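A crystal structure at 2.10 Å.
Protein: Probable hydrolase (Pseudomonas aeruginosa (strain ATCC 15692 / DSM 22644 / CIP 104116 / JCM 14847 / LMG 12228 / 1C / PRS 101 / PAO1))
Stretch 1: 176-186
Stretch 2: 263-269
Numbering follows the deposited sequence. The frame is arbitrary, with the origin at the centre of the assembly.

Stretch 1 (176-186) EISREAAELLA
Stretch 2 263-269: HHLHLDD

A helix can be anchored to a partner by its apolar flank and by its N-cap residue, and two stretches of this probable hydrolase, at least 82 residues apart in sequence wherever they touch, illustrate the principle. The apolar centre is Leu267. Its CA-to-CB bond runs sideways, but chi1 t and chi2 p bring the end of the side chain against one flank of the helix 179-186. There Leu267 CD2 lies 3.6 Å from Ala181 CB and 3.8 Å from Leu185 CG, while Leu267 CD1 lies 3.7 Å from Leu184 CD1. Both helix leucines are m, t and, like Ala181, point toward the second stretch; the nearest pair of CA atoms across the contact is Ala181 CA and Asp268 CA, 5.0 Å apart. The helix is regular, with phi/psi near -60/-45 and i to i+4 bonds such as Leu185 N to Ala181 O, 2.9 Å.

Outward from this centre, Ile177 (extended, -132/155; chi1 p, chi2 t) sets its CG2 3.1 Å from ND1 of His264, obliquely to the ring; His264 has chi1 m and chi2 76°. His264 O in turn accepts from Leu267 N (2.8 Å) and Asp268 N (2.9 Å); both bonds belong to a weakly bonded helix, about 265-268.

The polar edge is built on Ser178, at -69/160 with chi1 p. Ser178 OG accepts from Ala181 N at 3.1 Å, capping the helix, and donates to Asp268 O at 2.7 Å, so one hydroxyl serves both helix start and partner. Ser178 N donates to Asp268 OD1 at 2.9 Å and a nearly straight 173°; Asp268, chi1 m, thus engages Ser178 through both backbone and side chain. Beyond it, water 1 donates to Asp268 OD2 (2.5 Å) and Glu176 O (2.9 Å) and accepts from His264 N (2.8 Å), extending the polar network through solvent.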

# COMPACT_ATOMS: atom_id res chain seq x y z
N GLU A 176 20.26 -16.35 -25.84
CA GLU A 176 21.43 -15.60 -26.33
C GLU A 176 20.93 -14.26 -26.88
O GLU A 176 20.02 -14.29 -27.69
CB GLU A 176 22.11 -16.41 -27.42
CG GLU A 176 23.12 -15.62 -28.22
CD GLU A 176 24.23 -16.47 -28.81
OE1 GLU A 176 25.39 -16.11 -28.62
OE2 GLU A 176 23.91 -17.49 -29.44
N ILE A 177 21.46 -13.13 -26.41
CA ILE A 177 21.19 -11.79 -26.97
C ILE A 177 22.54 -11.11 -27.14
O ILE A 177 23.46 -11.45 -26.44
CB ILE A 177 20.19 -10.94 -26.15
CG1 ILE A 177 20.77 -10.45 -24.83
CG2 ILE A 177 18.89 -11.67 -25.93
CD1 ILE A 177 20.11 -9.19 -24.34
N SER A 178 22.64 -10.16 -28.05
CA SER A 178 23.88 -9.42 -28.36
C SER A 178 24.28 -8.49 -27.19
O SER A 178 23.44 -8.17 -26.35
CB SER A 178 23.71 -8.67 -29.62
OG SER A 178 23.02 -7.48 -29.39
N ARG A 179 25.55 -8.09 -27.15
CA ARG A 179 26.10 -7.20 -26.11
C ARG A 179 25.33 -5.87 -26.16
O ARG A 179 24.94 -5.40 -25.12
CB ARG A 179 27.60 -6.96 -26.28
CG ARG A 179 28.22 -6.08 -25.20
CD ARG A 179 29.74 -6.01 -25.18
NE ARG A 179 30.34 -7.27 -24.77
CZ ARG A 179 30.60 -7.63 -23.52
NH1 ARG A 179 30.35 -6.81 -22.51
NH2 ARG A 179 31.12 -8.81 -23.29
N GLU A 180 25.08 -5.36 -27.36
CA GLU A 180 24.35 -4.09 -27.56
C GLU A 180 22.92 -4.22 -27.04
O GLU A 180 22.47 -3.29 -26.42
CB GLU A 180 24.40 -3.66 -29.02
CG GLU A 180 25.74 -3.10 -29.42
CD GLU A 180 25.78 -2.49 -30.80
OE1 GLU A 180 24.78 -2.58 -31.50
OE2 GLU A 180 26.81 -1.94 -31.16
N ALA A 181 22.25 -5.33 -27.29
CA ALA A 181 20.93 -5.58 -26.75
C ALA A 181 20.94 -5.53 -25.23
O ALA A 181 20.08 -4.88 -24.61
CB ALA A 181 20.41 -6.95 -27.23
N ALA A 182 21.90 -6.22 -24.62
CA ALA A 182 22.00 -6.26 -23.16
C ALA A 182 22.32 -4.89 -22.58
O ALA A 182 21.73 -4.50 -21.57
CB ALA A 182 23.02 -7.31 -22.76
N GLU A 183 23.19 -4.12 -23.25
CA GLU A 183 23.43 -2.73 -22.88
C GLU A 183 22.16 -1.89 -22.94
O GLU A 183 21.90 -1.08 -22.05
CB GLU A 183 24.51 -2.11 -23.80
CG GLU A 183 25.89 -2.74 -23.58
CD GLU A 183 27.00 -2.16 -24.45
OE1 GLU A 183 26.75 -1.28 -25.31
OE2 GLU A 183 28.14 -2.63 -24.28
N LEU A 184 21.41 -1.99 -24.04
CA LEU A 184 20.19 -1.20 -24.19
C LEU A 184 19.18 -1.53 -23.09
O LEU A 184 18.64 -0.65 -22.43
CB LEU A 184 19.61 -1.44 -25.58
CG LEU A 184 20.39 -0.77 -26.71
CD1 LEU A 184 19.97 -1.34 -28.08
CD2 LEU A 184 20.21 0.71 -26.69
N LEU A 185 18.97 -2.81 -22.83
CA LEU A 185 18.08 -3.18 -21.74
C LEU A 185 18.60 -2.71 -20.38
O LEU A 185 17.80 -2.34 -19.52
CB LEU A 185 17.87 -4.68 -21.76
CG LEU A 185 17.06 -5.19 -22.96
CD1 LEU A 185 17.22 -6.69 -23.04
CD2 LEU A 185 15.59 -4.81 -22.82
N ALA A 186 19.94 -2.73 -20.18
CA ALA A 186 20.54 -2.31 -18.91
C ALA A 186 20.30 -0.83 -18.61
O ALA A 186 20.25 -0.45 -17.44
CB ALA A 186 22.06 -2.55 -18.92
N HIS A 263 16.06 -14.91 -30.63
CA HIS A 263 14.78 -14.54 -30.04
C HIS A 263 14.60 -13.02 -29.91
O HIS A 263 13.47 -12.52 -30.01
CB HIS A 263 14.70 -15.21 -28.70
CG HIS A 263 13.42 -14.99 -27.99
ND1 HIS A 263 12.20 -15.30 -28.54
CD2 HIS A 263 13.17 -14.51 -26.75
CE1 HIS A 263 11.25 -15.05 -27.66
NE2 HIS A 263 11.81 -14.56 -26.57
N HIS A 264 15.68 -12.29 -29.72
CA HIS A 264 15.66 -10.83 -29.65
C HIS A 264 16.10 -10.19 -30.95
O HIS A 264 16.73 -9.13 -30.93
CB HIS A 264 16.54 -10.34 -28.50
CG HIS A 264 15.90 -10.50 -27.16
ND1 HIS A 264 15.80 -11.71 -26.51
CD2 HIS A 264 15.29 -9.59 -26.34
CE1 HIS A 264 15.19 -11.55 -25.35
NE2 HIS A 264 14.86 -10.27 -25.23
N LEU A 265 15.74 -10.78 -32.10
CA LEU A 265 16.30 -10.32 -33.37
C LEU A 265 16.05 -8.84 -33.62
O LEU A 265 16.83 -8.19 -34.32
CB LEU A 265 15.76 -11.15 -34.53
CG LEU A 265 14.35 -10.86 -35.02
CD1 LEU A 265 14.13 -11.63 -36.35
CD2 LEU A 265 13.29 -11.26 -33.99
N HIS A 266 14.94 -8.31 -33.14
CA HIS A 266 14.53 -6.89 -33.31
C HIS A 266 15.44 -5.95 -32.51
O HIS A 266 15.45 -4.81 -32.82
CB HIS A 266 13.06 -6.69 -32.91
CG HIS A 266 12.83 -6.85 -31.46
ND1 HIS A 266 13.02 -8.01 -30.83
CD2 HIS A 266 12.46 -5.98 -30.52
CE1 HIS A 266 12.75 -7.87 -29.56
NE2 HIS A 266 12.40 -6.65 -29.36
N LEU A 267 16.07 -6.44 -31.45
CA LEU A 267 16.96 -5.62 -30.59
C LEU A 267 18.45 -5.94 -30.76
O LEU A 267 19.24 -5.04 -30.55
CB LEU A 267 16.54 -5.85 -29.15
CG LEU A 267 17.36 -5.12 -28.10
CD1 LEU A 267 17.07 -3.65 -28.14
CD2 LEU A 267 17.09 -5.69 -26.74
N ASP A 268 18.81 -7.14 -31.21
CA ASP A 268 20.21 -7.60 -31.26
C ASP A 268 21.06 -6.68 -32.13
O ASP A 268 22.11 -6.34 -31.71
CB ASP A 268 20.31 -9.02 -31.79
CG ASP A 268 20.00 -10.03 -30.72
OD1 ASP A 268 20.22 -9.71 -29.58
OD2 ASP A 268 19.50 -11.07 -31.04
N ASP A 269 20.56 -6.23 -33.26
CA ASP A 269 21.37 -5.42 -34.15
C ASP A 269 20.47 -4.64 -35.07
O ASP A 269 19.26 -4.85 -35.14
CB ASP A 269 22.36 -6.28 -34.96
CG ASP A 269 21.68 -7.43 -35.69
OD1 ASP A 269 20.61 -7.20 -36.31
OD2 ASP A 269 22.19 -8.55 -35.60
O HOH W 1 18.40 -12.94 -29.73
O HOH W 2 17.95 -16.37 -29.04
O HOH W 3 17.06 -14.22 -26.32